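Long-range contacts in 3-keto-5-aminohexanoate cleavage protein (PDB 3E02), which probably cleaves beta-keto acids such as 3-keto-5-aminohexanoate, using a bound zinc ion: residues I18-M23 with F133-P138; I85-G90 with V109-M114; F169-Y174 with F195-V200. All coordinates share one frame; numbering follows the deposited sequence. Where two conformers were deposited one is given.

Contact 1: residues I18-M23 with F133-P138. With EDO (1,2-ethanediol), chain E.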
loop_
_atom_site.group_PDB
_atom_site.type_symbol
_atom_site.label_atom_id
_atom_site.label_comp_id
_atom_site.label_asym_id
_atom_site.label_seq_id
_atom_site.Cartn_x
_atom_site.Cartn_y
_atom_site.Cartn_z
ATOM N N ILE A 18 -25.519 17.536 -7.510
ATOM C CA ILE A 18 -25.868 16.262 -6.834
ATOM C C ILE A 18 -26.911 16.463 -5.742
ATOM O O ILE A 18 -27.868 15.687 -5.626
ATOM C CB ILE A 18 -24.600 15.602 -6.174
ATOM C CG1 ILE A 18 -23.522 15.310 -7.222
ATOM C CG2 ILE A 18 -24.940 14.336 -5.383
ATOM C CD1 ILE A 18 -24.034 14.670 -8.522
ATOM N N HIS A 19 -26.686 17.486 -4.912
ATOM C CA HIS A 19 -27.633 17.817 -3.837
ATOM C C HIS A 19 -28.808 18.558 -4.451
ATOM O O HIS A 19 -28.653 19.258 -5.453
ATOM C CB HIS A 19 -26.984 18.645 -2.731
ATOM C CG HIS A 19 -25.879 17.917 -2.036
ATOM N ND1 HIS A 19 -24.632 18.468 -1.849
ATOM C CD2 HIS A 19 -25.817 16.662 -1.534
ATOM C CE1 HIS A 19 -23.861 17.596 -1.226
ATOM N NE2 HIS A 19 -24.553 16.493 -1.021
ATOM N N THR A 20 -29.991 18.375 -3.875
ATOM C CA THR A 20 -31.216 18.984 -4.392
ATOM C C THR A 20 -31.822 19.887 -3.302
ATOM O O THR A 20 -31.458 19.737 -2.133
ATOM C CB THR A 20 -32.202 17.920 -4.912
ATOM O OG1 THR A 20 -32.737 17.178 -3.814
ATOM C CG2 THR A 20 -31.514 16.958 -5.917
ATOM N N PRO A 21 -32.698 20.854 -3.683
ATOM C CA PRO A 21 -33.272 21.813 -2.704
ATOM C C PRO A 21 -33.926 21.240 -1.448
ATOM O O PRO A 21 -33.820 21.839 -0.367
ATOM C CB PRO A 21 -34.301 22.572 -3.537
ATOM C CG PRO A 21 -33.690 22.556 -4.924
ATOM C CD PRO A 21 -33.157 21.170 -5.056
ATOM N N THR A 22 -34.602 20.106 -1.599
ATOM C CA THR A 22 -35.225 19.401 -0.473
ATOM C C THR A 22 -34.222 19.050 0.642
ATOM O O THR A 22 -34.575 19.047 1.820
ATOM C CB THR A 22 -35.905 18.084 -0.948
ATOM O OG1 THR A 22 -37.015 18.412 -1.790
ATOM C CG2 THR A 22 -36.390 17.208 0.257
HETATM N N MSE A 23 -32.980 18.808 0.257
HETATM C CA MSE A 23 -31.941 18.331 1.175
HETATM C C MSE A 23 -31.397 19.355 2.153
HETATM O O MSE A 23 -30.883 18.986 3.209
HETATM C CB MSE A 23 -30.795 17.715 0.382
HETATM C CG MSE A 23 -31.274 16.631 -0.580
HETATM SE SE MSE A 23 -29.837 15.734 -1.402
HETATM C CE MSE A 23 -30.929 14.584 -2.454
ATOM N N PHE A 133 -39.855 19.956 -5.077
ATOM C CA PHE A 133 -40.081 20.093 -6.526
ATOM C C PHE A 133 -40.185 18.729 -7.209
ATOM O O PHE A 133 -39.511 17.768 -6.803
ATOM C CB PHE A 133 -38.959 20.911 -7.167
ATOM C CG PHE A 133 -38.780 22.279 -6.564
ATOM C CD1 PHE A 133 -39.702 23.294 -6.831
ATOM C CD2 PHE A 133 -37.684 22.561 -5.741
ATOM C CE1 PHE A 133 -39.544 24.569 -6.279
ATOM C CE2 PHE A 133 -37.508 23.848 -5.191
ATOM C CZ PHE A 133 -38.442 24.843 -5.453
ATOM N N ASP A 134 -41.002 18.684 -8.268
ATOM C CA ASP A 134 -41.294 17.468 -9.033
ATOM C C ASP A 134 -40.090 16.814 -9.670
ATOM O O ASP A 134 -40.098 15.609 -9.833
ATOM C CB ASP A 134 -42.283 17.742 -10.185
ATOM C CG ASP A 134 -43.667 18.057 -9.719
ATOM O OD1 ASP A 134 -43.980 17.867 -8.517
ATOM O OD2 ASP A 134 -44.455 18.494 -10.586
ATOM N N TRP A 135 -39.102 17.611 -10.068
ATOM C CA TRP A 135 -37.893 17.082 -10.730
ATOM C C TRP A 135 -36.922 16.302 -9.854
ATOM O O TRP A 135 -36.140 15.504 -10.380
ATOM C CB TRP A 135 -37.103 18.215 -11.421
ATOM C CG TRP A 135 -36.431 19.167 -10.486
ATOM C CD1 TRP A 135 -36.947 20.315 -9.998
ATOM C CD2 TRP A 135 -35.116 19.047 -9.929
ATOM N NE1 TRP A 135 -36.057 20.924 -9.174
ATOM C CE2 TRP A 135 -34.914 20.173 -9.109
ATOM C CE3 TRP A 135 -34.081 18.101 -10.057
ATOM C CZ2 TRP A 135 -33.728 20.382 -8.407
ATOM C CZ3 TRP A 135 -32.902 18.306 -9.371
ATOM C CH2 TRP A 135 -32.729 19.443 -8.555
ATOM N N GLU A 136 -36.979 16.500 -8.537
ATOM C CA GLU A 136 -35.952 15.971 -7.629
ATOM C C GLU A 136 -35.928 14.463 -7.494
ATOM O O GLU A 136 -34.879 13.851 -7.712
ATOM C CB GLU A 136 -36.039 16.625 -6.242
ATOM C CG GLU A 136 -35.903 18.129 -6.241
ATOM C CD GLU A 136 -36.047 18.685 -4.846
ATOM O OE1 GLU A 136 -35.099 18.570 -4.063
ATOM O OE2 GLU A 136 -37.122 19.209 -4.528
ATOM N N ARG A 137 -37.067 13.849 -7.176
ATOM C CA ARG A 137 -37.081 12.388 -7.021
ATOM C C ARG A 137 -36.713 11.636 -8.328
ATOM O O ARG A 137 -35.877 10.733 -8.270
ATOM C CB ARG A 137 -38.379 11.866 -6.405
ATOM C CG ARG A 137 -38.223 10.457 -5.846
ATOM C CD ARG A 137 -39.542 9.800 -5.430
ATOM N NE ARG A 137 -40.114 10.268 -4.164
ATOM C CZ ARG A 137 -39.612 10.016 -2.945
ATOM N NH1 ARG A 137 -38.488 9.314 -2.773
ATOM N NH2 ARG A 137 -40.241 10.492 -1.864
ATOM N N PRO A 138 -37.320 11.992 -9.479
ATOM C CA PRO A 138 -36.947 11.346 -10.754
ATOM C C PRO A 138 -35.467 11.522 -11.130
ATOM O O PRO A 138 -34.865 10.591 -11.654
ATOM C CB PRO A 138 -37.861 12.026 -11.778
ATOM C CG PRO A 138 -38.967 12.567 -11.009
ATOM C CD PRO A 138 -38.437 12.940 -9.684
HETATM C C1 EDO E . -43.365 14.177 -3.219
HETATM O O1 EDO E . -43.352 15.033 -2.089
HETATM C C2 EDO E . -42.436 13.006 -2.952
HETATM O O2 EDO E . -41.993 12.484 -4.205
#
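The carboxylate of Glu-136, on helix 136-142, reaches into the loop 18-23, meeting Thr-20 and Thr-22 and gathering donors on both oxygens. OE1 takes two: OG1 of Thr-20 donates to OE1 of Glu-136 at 2.8 Å, meeting the anti lone pair of that oxygen, while the backbone N of Thr-22 comes to the same OE1 at 2.9 Å on the syn side, in a nearly straight bond (165°). Thr-20 holds its OG1 between its own N and carbonyl carbon (chi1 70°), which turns the hydroxyl to the acid and lays CG2 beside Trp-135, 3.8 Å from CH2 of that ring. OE2 is gripped from both segments. Thr-22 OG1 donates to Glu-136 OE2 at 2.9 Å, well out of the carboxylate plane, and itself accepts from the backbone N of Lys-132; the N of Phe-133 reaches OE2 of Glu-136 at 2.9 Å, nearly in line with the C-O bond.

Pro-21, with no N-H to offer, makes apolar contacts. Its CD meets CZ2 of Trp-135 tip to tip at 3.5 Å, and its CB lies at the edge of the Phe-133 ring, 3.8 Å from CE2. The indole NE1 is satisfied by Asn-58 O, and the CG of Glu-136 sits over one indole face. Four donors around one buried carboxylate would be expected to stabilise its charged form; through both oxygens it links the 18-23 loop to 133-138.

Contact 2: residues I85-G90 with V109-M114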
loop_
_atom_site.group_PDB
_atom_site.type_symbol
_atom_site.label_atom_id
_atom_site.label_comp_id
_atom_site.label_asym_id
_atom_site.label_seq_id
_atom_site.Cartn_x
_atom_site.Cartn_y
_atom_site.Cartn_z
ATOM N N ILE A 85 -15.047 26.725 -13.844
ATOM C CA ILE A 85 -16.336 26.375 -14.453
ATOM C C ILE A 85 -16.453 24.867 -14.696
ATOM O O ILE A 85 -15.540 24.228 -15.263
ATOM C CB ILE A 85 -16.564 27.114 -15.814
ATOM C CG1 ILE A 85 -16.342 28.631 -15.680
ATOM C CG2 ILE A 85 -17.973 26.824 -16.369
ATOM C CD1 ILE A 85 -17.199 29.320 -14.618
ATOM N N THR A 86 -17.586 24.299 -14.282
ATOM C CA THR A 86 -17.836 22.892 -14.480
ATOM C C THR A 86 -18.074 22.580 -15.963
ATOM O O THR A 86 -18.668 23.383 -16.697
ATOM C CB THR A 86 -19.069 22.378 -13.682
ATOM O OG1 THR A 86 -19.192 20.965 -13.875
ATOM C CG2 THR A 86 -20.367 23.064 -14.126
ATOM N N THR A 87 -17.518 21.457 -16.401
ATOM C CA THR A 87 -17.848 20.869 -17.696
ATOM C C THR A 87 -18.568 19.527 -17.434
ATOM O O THR A 87 -18.745 18.764 -18.363
ATOM C CB THR A 87 -16.626 20.657 -18.594
ATOM O OG1 THR A 87 -15.793 19.651 -18.031
ATOM C CG2 THR A 87 -15.843 21.957 -18.785
ATOM N N GLY A 88 -18.935 19.259 -16.172
ATOM C CA GLY A 88 -19.700 18.085 -15.747
ATOM C C GLY A 88 -21.164 18.494 -15.770
ATOM O O GLY A 88 -21.989 17.837 -16.399
ATOM N N GLY A 89 -21.471 19.602 -15.099
ATOM C CA GLY A 89 -22.815 20.147 -15.053
ATOM C C GLY A 89 -23.790 19.216 -14.349
ATOM O O GLY A 89 -23.434 18.542 -13.363
ATOM N N GLY A 90 -25.030 19.230 -14.833
ATOM C CA GLY A 90 -26.091 18.371 -14.348
ATOM C C GLY A 90 -26.050 16.981 -14.963
ATOM O O GLY A 90 -25.737 16.815 -16.167
ATOM N N VAL A 109 -9.826 28.408 -15.360
ATOM C CA VAL A 109 -9.897 27.000 -15.010
ATOM C C VAL A 109 -11.270 26.395 -15.337
ATOM O O VAL A 109 -12.295 27.065 -15.238
ATOM C CB VAL A 109 -9.562 26.770 -13.500
ATOM C CG1 VAL A 109 -9.644 25.282 -13.130
ATOM C CG2 VAL A 109 -8.170 27.341 -13.156
ATOM N N ALA A 110 -11.254 25.151 -15.810
ATOM C CA ALA A 110 -12.471 24.363 -16.022
ATOM C C ALA A 110 -12.243 22.972 -15.472
ATOM O O ALA A 110 -11.114 22.469 -15.522
ATOM C CB ALA A 110 -12.843 24.297 -17.510
ATOM N N SER A 111 -13.297 22.341 -14.957
ATOM C CA SER A 111 -13.186 20.960 -14.483
ATOM C C SER A 111 -13.122 20.055 -15.718
ATOM O O SER A 111 -13.613 20.428 -16.786
ATOM C CB SER A 111 -14.333 20.565 -13.538
ATOM O OG SER A 111 -15.577 20.589 -14.188
HETATM N N MSE A 112 -12.473 18.902 -15.577
HETATM C CA MSE A 112 -12.323 17.940 -16.673
HETATM C C MSE A 112 -12.407 16.546 -16.074
HETATM O O MSE A 112 -11.474 16.090 -15.435
HETATM C CB MSE A 112 -10.982 18.185 -17.388
HETATM C CG MSE A 112 -10.611 17.273 -18.557
HETATM SE SE MSE A 112 -11.851 17.337 -20.031
HETATM C CE MSE A 112 -11.924 19.311 -20.390
ATOM N N ASN A 113 -13.540 15.884 -16.277
ATOM C CA ASN A 113 -13.781 14.549 -15.729
ATOM C C ASN A 113 -12.991 13.532 -16.554
ATOM O O ASN A 113 -13.141 13.489 -17.778
ATOM C CB ASN A 113 -15.272 14.291 -15.694
ATOM C CG ASN A 113 -15.985 15.265 -14.762
ATOM O OD1 ASN A 113 -15.753 15.244 -13.564
ATOM N ND2 ASN A 113 -16.804 16.165 -15.326
HETATM N N MSE A 114 -12.140 12.747 -15.877
HETATM C CA MSE A 114 -11.160 11.861 -16.558
HETATM C C MSE A 114 -11.572 10.436 -16.919
HETATM O O MSE A 114 -10.741 9.638 -17.345
HETATM C CB MSE A 114 -9.822 11.892 -15.798
HETATM C CG MSE A 114 -9.081 13.217 -15.911
HETATM SE SE MSE A 114 -8.825 13.796 -17.754
HETATM C CE MSE A 114 -8.034 12.293 -18.436
HETATM O O HOH W 1 -17.918 19.258 -12.131
HETATM O O HOH W 2 -15.884 16.972 -17.795
#
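Backbone bonds join Ile-85 to strand 109-113 in parallel register: Ile-85 N donates to Val-109 O at 3.1 Å, and Ser-111 N donates to Ile-85 O at 2.9 Å. The CA of Ala-110 adds a CA-H...O contact to the same carbonyl.

Beyond Ile-85, hydroxyls take over the pairing. Ser-111 OG, set between its own N and carbonyl carbon (chi1 64°), accepts from Thr-87 N at 3.1 Å. In return Thr-87 OG1 donates to Ser-111 O at 2.6 Å, coming from above the carbonyl plane. Thr-86 OG1 turns back on its own loop and accepts from the N of both Gly-88 and Gly-89, an ST motif that includes an ST turn.

A water links Thr-87 to Asn-113. It donates to Thr-87 OG1 and accepts from Asn-113 N, at 3.0 Å, and more weakly from Asn-113 ND2; Asn-113 OD1 is bound by Tyr-174 OH.

Apolar contact is slight, with Thr-87 CG2 4.0 Å from Ala-110 CB. Thr-86 and Ser-111 both touch His-50, and Thr-86 also His-52, two of the zinc ligands. Adjacent parallel strands running out into loops beside a metal centre are characteristic of the C-terminal mouth of a TIM barrel.

Contact 3: residues F169-Y174 with F195-V200. With EDO (1,2-ethanediol), chain D.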
loop_
_atom_site.group_PDB
_atom_site.type_symbol
_atom_site.label_atom_id
_atom_site.label_comp_id
_atom_site.label_asym_id
_atom_site.label_seq_id
_atom_site.Cartn_x
_atom_site.Cartn_y
_atom_site.Cartn_z
ATOM N N PHE A 169 -6.877 22.912 -16.599
ATOM C CA PHE A 169 -7.885 21.990 -16.084
ATOM C C PHE A 169 -7.696 21.454 -14.691
ATOM O O PHE A 169 -6.572 21.245 -14.241
ATOM C CB PHE A 169 -8.036 20.786 -17.024
ATOM C CG PHE A 169 -8.375 21.173 -18.428
ATOM C CD1 PHE A 169 -9.601 21.794 -18.711
ATOM C CD2 PHE A 169 -7.483 20.933 -19.469
ATOM C CE1 PHE A 169 -9.921 22.186 -20.021
ATOM C CE2 PHE A 169 -7.797 21.321 -20.786
ATOM C CZ PHE A 169 -9.015 21.947 -21.062
ATOM N N GLU A 170 -8.837 21.292 -14.018
ATOM C CA GLU A 170 -8.937 20.623 -12.721
ATOM C C GLU A 170 -9.330 19.210 -13.186
ATOM O O GLU A 170 -10.486 18.983 -13.546
ATOM C CB GLU A 170 -10.022 21.270 -11.832
ATOM C CG GLU A 170 -10.279 20.632 -10.422
ATOM C CD GLU A 170 -11.641 21.016 -9.782
ATOM O OE1 GLU A 170 -12.513 21.600 -10.454
ATOM O OE2 GLU A 170 -11.881 20.693 -8.594
ATOM N N PHE A 171 -8.369 18.284 -13.204
ATOM C CA PHE A 171 -8.616 16.904 -13.660
ATOM C C PHE A 171 -9.317 16.105 -12.562
ATOM O O PHE A 171 -8.684 15.781 -11.545
ATOM C CB PHE A 171 -7.303 16.226 -14.072
ATOM C CG PHE A 171 -6.568 16.932 -15.173
ATOM C CD1 PHE A 171 -7.064 16.913 -16.472
ATOM C CD2 PHE A 171 -5.366 17.605 -14.923
ATOM C CE1 PHE A 171 -6.389 17.568 -17.515
ATOM C CE2 PHE A 171 -4.673 18.254 -15.954
ATOM C CZ PHE A 171 -5.188 18.240 -17.257
ATOM N N GLU A 172 -10.600 15.792 -12.759
ATOM C CA GLU A 172 -11.389 15.060 -11.747
ATOM C C GLU A 172 -11.189 13.573 -11.965
ATOM O O GLU A 172 -11.597 13.044 -12.992
ATOM C CB GLU A 172 -12.890 15.351 -11.801
ATOM C CG GLU A 172 -13.300 16.769 -12.056
ATOM C CD GLU A 172 -12.727 17.759 -11.092
ATOM O OE1 GLU A 172 -12.415 17.409 -9.943
ATOM O OE2 GLU A 172 -12.626 18.918 -11.498
ATOM N N CYS A 173 -10.568 12.915 -10.990
ATOM C CA CYS A 173 -10.225 11.500 -11.048
ATOM C C CYS A 173 -11.008 10.766 -9.957
ATOM O O CYS A 173 -10.716 10.924 -8.780
ATOM C CB CYS A 173 -8.713 11.361 -10.854
ATOM S SG CYS A 173 -7.729 12.200 -12.154
ATOM N N TYR A 174 -12.020 10.000 -10.367
ATOM C CA TYR A 174 -12.921 9.248 -9.477
ATOM C C TYR A 174 -12.463 7.820 -9.186
ATOM O O TYR A 174 -13.114 7.121 -8.427
ATOM C CB TYR A 174 -14.325 9.150 -10.088
ATOM C CG TYR A 174 -15.016 10.458 -10.284
ATOM C CD1 TYR A 174 -14.704 11.269 -11.375
ATOM C CD2 TYR A 174 -16.009 10.894 -9.401
ATOM C CE1 TYR A 174 -15.327 12.492 -11.576
ATOM C CE2 TYR A 174 -16.661 12.134 -9.605
ATOM C CZ TYR A 174 -16.309 12.914 -10.705
ATOM O OH TYR A 174 -16.917 14.119 -10.953
ATOM N N PHE A 195 -0.112 19.513 -13.653
ATOM C CA PHE A 195 -1.418 18.872 -13.722
ATOM C C PHE A 195 -2.053 19.001 -12.362
ATOM O O PHE A 195 -1.485 18.542 -11.382
ATOM C CB PHE A 195 -1.303 17.398 -14.108
ATOM C CG PHE A 195 -0.418 17.175 -15.295
ATOM C CD1 PHE A 195 -0.770 17.715 -16.532
ATOM C CD2 PHE A 195 0.789 16.485 -15.170
ATOM C CE1 PHE A 195 0.055 17.544 -17.650
ATOM C CE2 PHE A 195 1.634 16.310 -16.288
ATOM C CZ PHE A 195 1.265 16.842 -17.524
ATOM N N PHE A 196 -3.217 19.630 -12.298
ATOM C CA PHE A 196 -3.944 19.783 -11.043
ATOM C C PHE A 196 -4.907 18.594 -10.980
ATOM O O PHE A 196 -5.954 18.618 -11.643
ATOM C CB PHE A 196 -4.643 21.142 -10.997
ATOM C CG PHE A 196 -5.199 21.483 -9.647
ATOM C CD1 PHE A 196 -4.345 21.744 -8.583
ATOM C CD2 PHE A 196 -6.568 21.549 -9.430
ATOM C CE1 PHE A 196 -4.852 22.059 -7.319
ATOM C CE2 PHE A 196 -7.078 21.870 -8.165
ATOM C CZ PHE A 196 -6.211 22.123 -7.118
ATOM N N LEU A 197 -4.503 17.557 -10.228
ATOM C CA LEU A 197 -5.255 16.306 -10.067
ATOM C C LEU A 197 -6.169 16.366 -8.863
ATOM O O LEU A 197 -5.674 16.467 -7.731
ATOM C CB LEU A 197 -4.316 15.102 -9.846
ATOM C CG LEU A 197 -3.248 14.703 -10.837
ATOM C CD1 LEU A 197 -2.630 13.378 -10.403
ATOM C CD2 LEU A 197 -3.851 14.571 -12.198
ATOM N N GLN A 198 -7.479 16.280 -9.094
ATOM C CA GLN A 198 -8.487 16.294 -8.039
ATOM C C GLN A 198 -9.031 14.859 -7.872
ATOM O O GLN A 198 -9.813 14.392 -8.719
ATOM C CB GLN A 198 -9.611 17.269 -8.414
ATOM C CG GLN A 198 -10.668 17.537 -7.317
ATOM C CD GLN A 198 -10.150 18.418 -6.217
ATOM O OE1 GLN A 198 -10.020 18.000 -5.085
ATOM N NE2 GLN A 198 -9.806 19.641 -6.559
ATOM N N CYS A 199 -8.628 14.174 -6.798
ATOM C CA CYS A 199 -9.108 12.818 -6.513
ATOM C C CYS A 199 -10.444 12.928 -5.775
ATOM O O CYS A 199 -10.552 13.677 -4.803
ATOM C CB CYS A 199 -8.086 12.036 -5.719
ATOM S SG CYS A 199 -6.540 11.854 -6.658
ATOM N N VAL A 200 -11.435 12.159 -6.225
ATOM C CA VAL A 200 -12.820 12.243 -5.746
ATOM C C VAL A 200 -13.236 10.945 -5.083
ATOM O O VAL A 200 -13.281 9.898 -5.743
ATOM C CB VAL A 200 -13.772 12.549 -6.924
ATOM C CG1 VAL A 200 -15.192 12.704 -6.435
ATOM C CG2 VAL A 200 -13.308 13.806 -7.685
HETATM C C1 EDO D . -19.446 16.050 -6.181
HETATM O O1 EDO D . -19.336 15.697 -4.796
HETATM C C2 EDO D . -18.533 15.147 -7.004
HETATM O O2 EDO D . -18.868 15.237 -8.394
HETATM O O HOH W 3 -3.811 21.341 -14.560
#
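Strands 168-173 and 195-201 are the two parallel strands of a beta-alpha-beta unit in the barrel wall, joined through helix 176-187. Their segments run 28° apart, with closest axis approach 4.7 Å. Phe-171 N binds Phe-196 O, Gln-198 N binds Phe-171 O, Cys-173 N binds Gln-198 O in an almost straight bond (177°), and Val-200 N binds Cys-173 O. Near the start a water accepts from Phe-196 N and lies 2.8 Å from Phe-169 O.

Glu-170, Glu-172, Phe-196 and Gln-198 share one face of the sheet. The CG of Glu-170 meets the edge of the Phe-196 ring, 3.9 Å from CD2. Gln-198 runs out with CG anti to its backbone N (chi1 -172°) and bends at the next bond, bringing NE2 to OE2 of Glu-170 in a weak, tentative bond of 3.1 Å in the conformers given; the amide stands almost perpendicular to that carboxylate. The stronger partner of Glu-170 is Asn-84, through OE1. Glu-172 instead lies alongside Gln-198, the two flat groups nearly parallel, with OE1 3.2 Å from Gln-198 CG.

On the face of Phe-171 and Leu-197, CE2 of Phe-171 packs on CB of Phe-195 at 3.9 Å. At the C-terminal end Val-200 lies over the Tyr-174 ring in a CH-pi contact, its CB 4.1 Å from the ring centroid.

Helix 176-187 covers the face of Phe-171 and Leu-197 through Leu-182; strand 109-113 flanks Glu-170 and Glu-172, and strand 229-235 lies against Phe-196 and Val-200.

From the N terminus, the loop after strand 10-13 enters contact 1, whose return at 133-138 closes a long loop of 109 intervening residues. Contact 2 is nested inside that loop, closing a shorter, helix-bearing excursion between strands 82-85 and 109-113. Contact 3 follows in series, after both have closed, closing the crossover through helix 176-187 between strands 168-173 and 195-201. Contacts 2 and 3 belong to the same curved sheet and touch directly: strands 109-113 and 168-173 are neighbours, with Met-112 N 2.8 Å from Glu-170 O. Contact 1 stands apart, about 21 Å between centres from contact 2, and ties a loop to helix 136-142 rather than strand to strand.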